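Local coordinates for glycosylation Associate Protein 2 (Streptococcus agalactiae serotype V, PDB 6OYC) that probably works with its Gap1 and Gap3 partners in the accessory Sec system, supporting glycosylation and export of a serine-rich surface glycoprotein, at residues B[385-391]-B[448-454]; B[136-142]-B[155-160]. Residue numbers count along the deposited sequence, not the author numbering.

Contact 1: residues B[385-391]-B[448-454]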
ATOM      1  N   ASN B 385      -4.780 -21.553   4.532  1.00 51.11           N
ATOM      2  CA  ASN B 385      -4.478 -22.876   3.989  1.00 53.78           C
ATOM      3  C   ASN B 385      -4.107 -22.777   2.500  1.00 50.64           C
ATOM      4  O   ASN B 385      -4.782 -23.370   1.657  1.00 54.95           O
ATOM      5  CB  ASN B 385      -5.646 -23.835   4.198  1.00 58.07           C
ATOM      6  CG  ASN B 385      -5.232 -25.296   4.109  1.00 60.55           C
ATOM      7  OD1 ASN B 385      -4.183 -25.635   3.565  1.00 60.72           O
ATOM      8  ND2 ASN B 385      -6.066 -26.173   4.650  1.00 62.97           N
ATOM      9  N   PRO B 386      -3.073 -22.015   2.161  1.00 52.78           N
ATOM     10  CA  PRO B 386      -2.756 -21.806   0.745  1.00 54.36           C
ATOM     11  C   PRO B 386      -2.131 -23.045   0.119  1.00 57.53           C
ATOM     12  O   PRO B 386      -1.670 -23.973   0.788  1.00 57.59           O
ATOM     13  CB  PRO B 386      -1.762 -20.645   0.777  1.00 52.09           C
ATOM     14  CG  PRO B 386      -1.054 -20.824   2.085  1.00 50.09           C
ATOM     15  CD  PRO B 386      -2.112 -21.326   3.040  1.00 52.12           C
ATOM     16  N   HIS B 387      -2.100 -23.031  -1.210  1.00 56.30           N
ATOM     17  CA  HIS B 387      -1.403 -24.076  -1.940  1.00 56.91           C
ATOM     18  C   HIS B 387       0.090 -24.065  -1.639  1.00 57.82           C
ATOM     19  O   HIS B 387       0.706 -25.121  -1.455  1.00 61.96           O
ATOM     20  CB  HIS B 387      -1.627 -23.903  -3.433  1.00 53.93           C
ATOM     21  CG  HIS B 387      -0.914 -24.923  -4.255  1.00 61.59           C
ATOM     22  ND1 HIS B 387      -1.299 -26.246  -4.287  1.00 63.21           N
ATOM     23  CD2 HIS B 387       0.176 -24.826  -5.052  1.00 60.59           C
ATOM     24  CE1 HIS B 387      -0.487 -26.916  -5.085  1.00 65.18           C
ATOM     25  NE2 HIS B 387       0.418 -26.079  -5.561  1.00 62.51           N
ATOM     26  N   ALA B 388       0.693 -22.883  -1.595  1.00 57.68           N
ATOM     27  CA  ALA B 388       2.134 -22.781  -1.454  1.00 52.20           C
ATOM     28  C   ALA B 388       2.502 -21.487  -0.735  1.00 51.51           C
ATOM     29  O   ALA B 388       1.808 -20.473  -0.839  1.00 49.30           O
ATOM     30  CB  ALA B 388       2.821 -22.841  -2.819  1.00 50.00           C
ATOM     31  N   ILE B 389       3.617 -21.543  -0.016  1.00 52.68           N
ATOM     32  CA  ILE B 389       4.207 -20.405   0.663  1.00 45.09           C
ATOM     33  C   ILE B 389       5.670 -20.376   0.254  1.00 49.29           C
ATOM     34  O   ILE B 389       6.440 -21.260   0.642  1.00 54.31           O
ATOM     35  CB  ILE B 389       4.053 -20.505   2.182  1.00 47.14           C
ATOM     36  CG1 ILE B 389       2.588 -20.304   2.558  1.00 47.12           C
ATOM     37  CG2 ILE B 389       4.960 -19.510   2.891  1.00 43.44           C
ATOM     38  CD1 ILE B 389       2.320 -20.510   4.018  1.00 49.56           C
ATOM     39  N   ILE B 390       6.045 -19.396  -0.559  1.00 46.63           N
ATOM     40  CA  ILE B 390       7.418 -19.225  -1.021  1.00 47.50           C
ATOM     41  C   ILE B 390       8.035 -18.109  -0.192  1.00 50.28           C
ATOM     42  O   ILE B 390       7.636 -16.945  -0.303  1.00 48.60           O
ATOM     43  CB  ILE B 390       7.479 -18.893  -2.516  1.00 47.73           C
ATOM     44  CG1 ILE B 390       6.773 -19.965  -3.344  1.00 48.53           C
ATOM     45  CG2 ILE B 390       8.914 -18.693  -2.969  1.00 49.97           C
ATOM     46  CD1 ILE B 390       6.663 -19.616  -4.818  1.00 53.46           C
ATOM     47  N   ILE B 391       9.020 -18.436   0.636  1.00 51.83           N
ATOM     48  CA  ILE B 391       9.598 -17.447   1.531  1.00 49.06           C
ATOM     49  C   ILE B 391      11.114 -17.572   1.528  1.00 54.65           C
ATOM     50  O   ILE B 391      11.668 -18.657   1.335  1.00 57.17           O
ATOM     51  CB  ILE B 391       9.024 -17.589   2.952  1.00 49.16           C
ATOM     52  CG1 ILE B 391       8.959 -19.062   3.359  1.00 50.72           C
ATOM     53  CG2 ILE B 391       7.627 -16.975   3.019  1.00 46.59           C
ATOM     54  CD1 ILE B 391       8.645 -19.268   4.843  1.00 44.45           C
ATOM     55  N   PHE B 448      -2.366 -25.914   7.423  1.00 59.91           N
ATOM     56  CA  PHE B 448      -1.519 -25.942   6.238  1.00 58.29           C
ATOM     57  C   PHE B 448      -1.680 -27.246   5.459  1.00 61.23           C
ATOM     58  O   PHE B 448      -0.722 -27.760   4.869  1.00 61.36           O
ATOM     59  CB  PHE B 448      -0.059 -25.719   6.622  1.00 58.91           C
ATOM     60  CG  PHE B 448       0.196 -24.367   7.220  1.00 58.60           C
ATOM     61  CD1 PHE B 448      -0.067 -24.128   8.563  1.00 61.36           C
ATOM     62  CD2 PHE B 448       0.660 -23.326   6.435  1.00 54.15           C
ATOM     63  CE1 PHE B 448       0.157 -22.874   9.123  1.00 58.59           C
ATOM     64  CE2 PHE B 448       0.886 -22.068   6.978  1.00 54.05           C
ATOM     65  CZ  PHE B 448       0.640 -21.841   8.325  1.00 55.47           C
ATOM     66  N   SER B 449      -2.907 -27.778   5.424  1.00 60.39           N
ATOM     67  CA  SER B 449      -3.137 -29.055   4.752  1.00 60.13           C
ATOM     68  C   SER B 449      -2.834 -28.966   3.260  1.00 64.30           C
ATOM     69  O   SER B 449      -2.227 -29.881   2.687  1.00 64.69           O
ATOM     70  CB  SER B 449      -4.572 -29.525   4.990  1.00 56.99           C
ATOM     71  OG  SER B 449      -5.508 -28.769   4.246  1.00 60.35           O
ATOM     72  N   ASN B 450      -3.226 -27.866   2.616  1.00 63.32           N
ATOM     73  CA  ASN B 450      -2.973 -27.676   1.195  1.00 59.95           C
ATOM     74  C   ASN B 450      -1.537 -27.284   0.883  1.00 59.53           C
ATOM     75  O   ASN B 450      -1.185 -27.222  -0.301  1.00 58.52           O
ATOM     76  CB  ASN B 450      -3.897 -26.591   0.631  1.00 62.22           C
ATOM     77  CG  ASN B 450      -5.323 -27.061   0.463  1.00 67.06           C
ATOM     78  OD1 ASN B 450      -5.584 -28.262   0.379  1.00 72.20           O
ATOM     79  ND2 ASN B 450      -6.257 -26.114   0.392  1.00 63.27           N
ATOM     80  N   THR B 451      -0.700 -27.034   1.894  1.00 58.89           N
ATOM     81  CA  THR B 451       0.461 -26.160   1.739  1.00 58.01           C
ATOM     82  C   THR B 451       1.772 -26.916   1.554  1.00 58.82           C
ATOM     83  O   THR B 451       2.066 -27.867   2.284  1.00 62.55           O
ATOM     84  CB  THR B 451       0.608 -25.227   2.950  1.00 53.97           C
ATOM     85  OG1 THR B 451      -0.669 -24.717   3.351  1.00 49.73           O
ATOM     86  CG2 THR B 451       1.517 -24.073   2.597  1.00 54.17           C
ATOM     87  N   THR B 452       2.578 -26.442   0.602  1.00 55.93           N
ATOM     88  CA  THR B 452       3.995 -26.768   0.482  1.00 60.04           C
ATOM     89  C   THR B 452       4.829 -25.510   0.732  1.00 62.34           C
ATOM     90  O   THR B 452       4.444 -24.418   0.309  1.00 62.14           O
ATOM     91  CB  THR B 452       4.307 -27.317  -0.917  1.00 62.52           C
ATOM     92  OG1 THR B 452       3.371 -28.352  -1.257  1.00 63.19           O
ATOM     93  CG2 THR B 452       5.734 -27.849  -0.996  1.00 61.91           C
ATOM     94  N   PHE B 453       5.980 -25.648   1.399  1.00 60.78           N
ATOM     95  CA  PHE B 453       6.842 -24.506   1.708  1.00 60.26           C
ATOM     96  C   PHE B 453       8.110 -24.546   0.863  1.00 59.55           C
ATOM     97  O   PHE B 453       8.867 -25.520   0.919  1.00 63.54           O
ATOM     98  CB  PHE B 453       7.224 -24.467   3.189  1.00 58.78           C
ATOM     99  CG  PHE B 453       6.085 -24.134   4.104  1.00 56.80           C
ATOM    100  CD1 PHE B 453       5.215 -25.123   4.533  1.00 59.89           C
ATOM    101  CD2 PHE B 453       5.885 -22.836   4.546  1.00 54.92           C
ATOM    102  CE1 PHE B 453       4.162 -24.823   5.386  1.00 62.51           C
ATOM    103  CE2 PHE B 453       4.833 -22.530   5.399  1.00 54.51           C
ATOM    104  CZ  PHE B 453       3.973 -23.521   5.819  1.00 55.37           C
ATOM    105  N   ALA B 454       8.342 -23.486   0.099  1.00 52.91           N
ATOM    106  CA  ALA B 454       9.625 -23.244  -0.540  1.00 54.15           C
ATOM    107  C   ALA B 454      10.364 -22.231   0.316  1.00 58.31           C
ATOM    108  O   ALA B 454       9.914 -21.091   0.460  1.00 55.72           O
ATOM    109  CB  ALA B 454       9.457 -22.721  -1.963  1.00 52.02           C
TER

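Contact 2: residues B[136-142]-B[155-160]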
ATOM      1  N   GLN B 136       8.002  11.471  12.077  1.00 29.54           N
ATOM      2  CA  GLN B 136       7.984  10.763  13.350  1.00 32.16           C
ATOM      3  C   GLN B 136       7.879  11.745  14.523  1.00 34.35           C
ATOM      4  O   GLN B 136       8.262  12.917  14.418  1.00 32.27           O
ATOM      5  CB  GLN B 136       9.245   9.901  13.490  1.00 30.61           C
ATOM      6  CG  GLN B 136       9.423   8.844  12.389  1.00 30.97           C
ATOM      7  CD  GLN B 136       8.437   7.677  12.527  1.00 33.45           C
ATOM      8  OE1 GLN B 136       7.697   7.574  13.508  1.00 36.59           O
ATOM      9  NE2 GLN B 136       8.428   6.803  11.541  1.00 32.73           N
ATOM     10  N   VAL B 137       7.395  11.238  15.667  1.00 30.24           N
ATOM     11  CA  VAL B 137       7.117  12.096  16.813  1.00 31.49           C
ATOM     12  C   VAL B 137       8.380  12.756  17.340  1.00 34.87           C
ATOM     13  O   VAL B 137       8.294  13.714  18.120  1.00 34.47           O
ATOM     14  CB  VAL B 137       6.393  11.333  17.959  1.00 32.68           C
ATOM     15  CG1 VAL B 137       4.983  10.933  17.545  1.00 34.84           C
ATOM     16  CG2 VAL B 137       7.191  10.124  18.444  1.00 29.87           C
ATOM     17  N   SER B 138       9.557  12.276  16.937  1.00 30.72           N
ATOM     18  CA  SER B 138      10.780  12.951  17.355  1.00 37.22           C
ATOM     19  C   SER B 138      10.879  14.346  16.752  1.00 38.62           C
ATOM     20  O   SER B 138      11.478  15.233  17.363  1.00 39.47           O
ATOM     21  CB  SER B 138      12.004  12.128  16.966  1.00 38.21           C
ATOM     22  OG  SER B 138      12.030  11.935  15.572  1.00 46.72           O
ATOM     23  N   GLN B 139      10.319  14.541  15.549  1.00 34.04           N
ATOM     24  CA  GLN B 139      10.190  15.855  14.920  1.00 35.74           C
ATOM     25  C   GLN B 139       9.365  16.846  15.728  1.00 32.71           C
ATOM     26  O   GLN B 139       9.350  18.040  15.391  1.00 31.08           O
ATOM     27  CB  GLN B 139       9.455  15.747  13.591  1.00 35.86           C
ATOM     28  CG  GLN B 139      10.203  15.268  12.464  1.00 40.70           C
ATOM     29  CD  GLN B 139       9.723  15.959  11.239  1.00 39.93           C
ATOM     30  OE1 GLN B 139       9.074  17.047  11.304  1.00 34.18           O
ATOM     31  NE2 GLN B 139      10.041  15.371  10.099  1.00 36.22           N
ATOM     32  N   ILE B 140       8.573  16.369  16.677  1.00 30.71           N
ATOM     33  CA  ILE B 140       7.593  17.219  17.334  1.00 31.20           C
ATOM     34  C   ILE B 140       8.297  18.130  18.335  1.00 31.24           C
ATOM     35  O   ILE B 140       9.195  17.699  19.076  1.00 30.11           O
ATOM     36  CB  ILE B 140       6.502  16.357  17.996  1.00 29.29           C
ATOM     37  CG1 ILE B 140       5.700  15.634  16.919  1.00 30.99           C
ATOM     38  CG2 ILE B 140       5.583  17.209  18.877  1.00 29.51           C
ATOM     39  CD1 ILE B 140       4.533  14.816  17.452  1.00 31.13           C
ATOM     40  N   GLN B 141       7.927  19.405  18.323  1.00 27.60           N
ATOM     41  CA  GLN B 141       8.396  20.377  19.309  1.00 28.91           C
ATOM     42  C   GLN B 141       7.178  20.819  20.121  1.00 28.50           C
ATOM     43  O   GLN B 141       6.337  21.580  19.629  1.00 32.14           O
ATOM     44  CB  GLN B 141       9.094  21.552  18.632  1.00 27.24           C
ATOM     45  CG  GLN B 141      10.394  21.169  17.943  1.00 30.64           C
ATOM     46  CD  GLN B 141      10.920  22.240  16.997  1.00 29.47           C
ATOM     47  OE1 GLN B 141      10.188  22.776  16.154  1.00 31.25           O
ATOM     48  NE2 GLN B 141      12.193  22.555  17.133  1.00 28.72           N
ATOM     49  N   ILE B 142       7.063  20.309  21.349  1.00 27.96           N
ATOM     50  CA  ILE B 142       5.966  20.694  22.228  1.00 27.30           C
ATOM     51  C   ILE B 142       6.210  22.110  22.726  1.00 28.36           C
ATOM     52  O   ILE B 142       7.357  22.552  22.858  1.00 31.06           O
ATOM     53  CB  ILE B 142       5.846  19.696  23.400  1.00 30.25           C
ATOM     54  CG1 ILE B 142       5.620  18.286  22.866  1.00 28.48           C
ATOM     55  CG2 ILE B 142       4.671  20.044  24.346  1.00 28.24           C
ATOM     56  CD1 ILE B 142       6.234  17.238  23.768  1.00 29.82           C
ATOM     57  N   ASN B 155       9.902   4.767  19.969  1.00 48.15           N
ATOM     58  CA  ASN B 155      10.290   5.717  18.947  1.00 47.59           C
ATOM     59  C   ASN B 155       9.123   6.277  18.161  1.00 44.78           C
ATOM     60  O   ASN B 155       9.330   7.207  17.379  1.00 47.90           O
ATOM     61  CB  ASN B 155      11.281   5.081  17.976  1.00 47.42           C
ATOM     62  CG  ASN B 155      12.364   6.036  17.578  1.00 51.35           C
ATOM     63  OD1 ASN B 155      12.922   6.732  18.428  1.00 54.76           O
ATOM     64  ND2 ASN B 155      12.661   6.100  16.288  1.00 50.53           N
ATOM     65  N   ASN B 156       7.913   5.771  18.342  1.00 43.26           N
ATOM     66  CA  ASN B 156       6.857   6.136  17.411  1.00 43.58           C
ATOM     67  C   ASN B 156       5.584   6.688  18.045  1.00 43.04           C
ATOM     68  O   ASN B 156       4.643   7.018  17.308  1.00 40.32           O
ATOM     69  CB  ASN B 156       6.516   4.928  16.531  1.00 43.09           C
ATOM     70  CG  ASN B 156       7.734   4.425  15.749  1.00 48.18           C
ATOM     71  OD1 ASN B 156       8.396   3.459  16.161  1.00 44.09           O
ATOM     72  ND2 ASN B 156       8.051   5.098  14.632  1.00 42.10           N
ATOM     73  N   TYR B 157       5.523   6.814  19.369  1.00 40.73           N
ATOM     74  CA  TYR B 157       4.329   7.342  20.016  1.00 41.04           C
ATOM     75  C   TYR B 157       4.690   8.349  21.100  1.00 39.87           C
ATOM     76  O   TYR B 157       5.610   8.124  21.897  1.00 35.16           O
ATOM     77  CB  TYR B 157       3.474   6.206  20.576  1.00 38.46           C
ATOM     78  CG  TYR B 157       2.949   5.365  19.445  1.00 46.12           C
ATOM     79  CD1 TYR B 157       3.674   4.277  18.963  1.00 45.60           C
ATOM     80  CD2 TYR B 157       1.755   5.696  18.811  1.00 48.23           C
ATOM     81  CE1 TYR B 157       3.196   3.524  17.898  1.00 50.72           C
ATOM     82  CE2 TYR B 157       1.275   4.950  17.749  1.00 45.57           C
ATOM     83  CZ  TYR B 157       1.998   3.868  17.294  1.00 46.67           C
ATOM     84  OH  TYR B 157       1.525   3.121  16.232  1.00 48.26           O
ATOM     85  N   LEU B 158       3.971   9.471  21.088  1.00 34.25           N
ATOM     86  CA  LEU B 158       4.093  10.524  22.078  1.00 35.07           C
ATOM     87  C   LEU B 158       2.760  10.666  22.796  1.00 39.11           C
ATOM     88  O   LEU B 158       1.697  10.715  22.159  1.00 35.44           O
ATOM     89  CB  LEU B 158       4.503  11.856  21.445  1.00 30.89           C
ATOM     90  CG  LEU B 158       4.314  13.110  22.298  1.00 35.03           C
ATOM     91  CD1 LEU B 158       5.075  13.023  23.616  1.00 34.35           C
ATOM     92  CD2 LEU B 158       4.738  14.357  21.505  1.00 34.10           C
ATOM     93  N   GLU B 159       2.828  10.730  24.118  1.00 37.84           N
ATOM     94  CA  GLU B 159       1.665  10.731  24.988  1.00 36.42           C
ATOM     95  C   GLU B 159       1.690  12.013  25.810  1.00 37.38           C
ATOM     96  O   GLU B 159       2.663  12.273  26.529  1.00 34.71           O
ATOM     97  CB  GLU B 159       1.690   9.496  25.886  1.00 41.35           C
ATOM     98  CG  GLU B 159       0.379   9.112  26.507  1.00 51.95           C
ATOM     99  CD  GLU B 159       0.497   7.833  27.307  1.00 61.19           C
ATOM    100  OE1 GLU B 159       1.622   7.276  27.374  1.00 61.48           O
ATOM    101  OE2 GLU B 159      -0.528   7.395  27.869  1.00 60.06           O
ATOM    102  N   LEU B 160       0.629  12.807  25.698  1.00 35.53           N
ATOM    103  CA  LEU B 160       0.471  14.045  26.439  1.00 33.42           C
ATOM    104  C   LEU B 160      -0.779  13.947  27.290  1.00 36.17           C
ATOM    105  O   LEU B 160      -1.838  13.552  26.793  1.00 34.94           O
ATOM    106  CB  LEU B 160       0.369  15.242  25.500  1.00 32.10           C
ATOM    107  CG  LEU B 160       1.568  15.312  24.559  1.00 39.99           C
ATOM    108  CD1 LEU B 160       1.208  15.917  23.209  1.00 37.57           C
ATOM    109  CD2 LEU B 160       2.672  16.098  25.240  1.00 37.15           C
TER
HETATM  110  O   HOH W   1       6.162   8.629  15.413  1.00 34.49           O

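Contact 1: residues B[385-391]-B[448-454]
Asn385 opens the contact by gripping the type I turn from Phe448 to Thr451. Its OD1 accepts a hydrogen bond from Asn450 N at 2.6 Å, and its ND2 donates to Ser449 OG at 2.7 Å. Next, Pro386 O takes the hydroxyl of Thr451, with OG1 2.9 Å away. The CA-to-CB bond of His387 points away from 448-454, and its ring nitrogens hydrogen-bond Asp363 and Asp513. Its carbonyl starts the parallel ladder, with Thr452 N 3.1 Å from His387 O. Ala388 pairs with Thr452 and lies under helix 495-514. Ile389 is bonded to both neighbours of Phe453: Ile389 N to Thr452 O at 3.0 Å, and Ala454 N to Ile389 O at 3.0 Å. Its CD1 lies 3.5 Å from Phe453 CE2 and 3.6 Å from Phe448 CE2, near that ring's edge. On the other face, Ile390 CG1 meets Ala454 CB at 4.1 Å. Ile391 N closes the ladder on Ala454 O at 2.8 Å. These are neighbouring strands of the mixed sheet in an alpha/beta-hydrolase-like domain. The chemistry implies a two-part join: side-chain hydrogen bonds fix the turn at the strand entrance, and backbone bonds then set the parallel register.

Contact 2: residues B[136-142]-B[155-160]
Leu158 is at the middle of the apolar centre. Its CD2 lies 4.0 Å from Ile140 CG2 and also 4.0 Å from Ile142 CD1. Ile142 CD1 reaches on to Leu160 CD2, again at 4.0 Å. Toward the start of both segments, Val137 CB packs against Leu158 CB at 4.0 Å. Val137 also covers the backbone beside it, with CG2 3.8 Å from Tyr157 N. The strands 140-142 and 157-160 run nearly parallel, at 13°, but their axes come no closer than 10.8 Å. This is too far for backbone pairing, so the two strands meet through side chains, as facing layers of a beta sandwich do.

The polar edge lies beyond Val137. Asn156 ND2 donates to Gln136 OE1 at 2.7 Å. A water adds a bridge. It donates to Gln136 OE1 at 2.7 Å and to Asn156 O at 2.9 Å, and accepts from Val137 N at 2.9 Å. The backbone amide at the start of the 3-10 segment 137-139 is thereby linked to the backbone of Asn156 in segment 155-160. Gln136 NE2 bonds further to Leu331 O, which ties this edge to a loop.

The two strands belong to different antiparallel sheets. Strand 140-142 pairs along strand 168-180, and Ile140 also packs on Leu172 and Phe174 of that strand. Strand 157-165 runs between strands 149-153 and 251-262, and Leu158 touches Val150 and Tyr152 on the first of these.

In the fold
Contact 2 comes first along the chain and closes well before contact 1 opens. Their centres are about 41 Å apart, and their nearest atoms about 24 Å apart, so they do not touch. They share no sheet. Contact 2 joins two antiparallel sheets in an all-beta region. Contact 1 lies within the mixed, largely parallel sheet, where strands 388-392 and 452-458 are neighbours. That sheet also carries strand 365-370, which leads into a possible nucleophile elbow at Ser371, consistent with the alpha/beta-hydrolase clan. The two contacts thus mark separate structural units of one chain: a beta region that precedes, along the chain, a domain consistent with the alpha/beta-hydrolase fold.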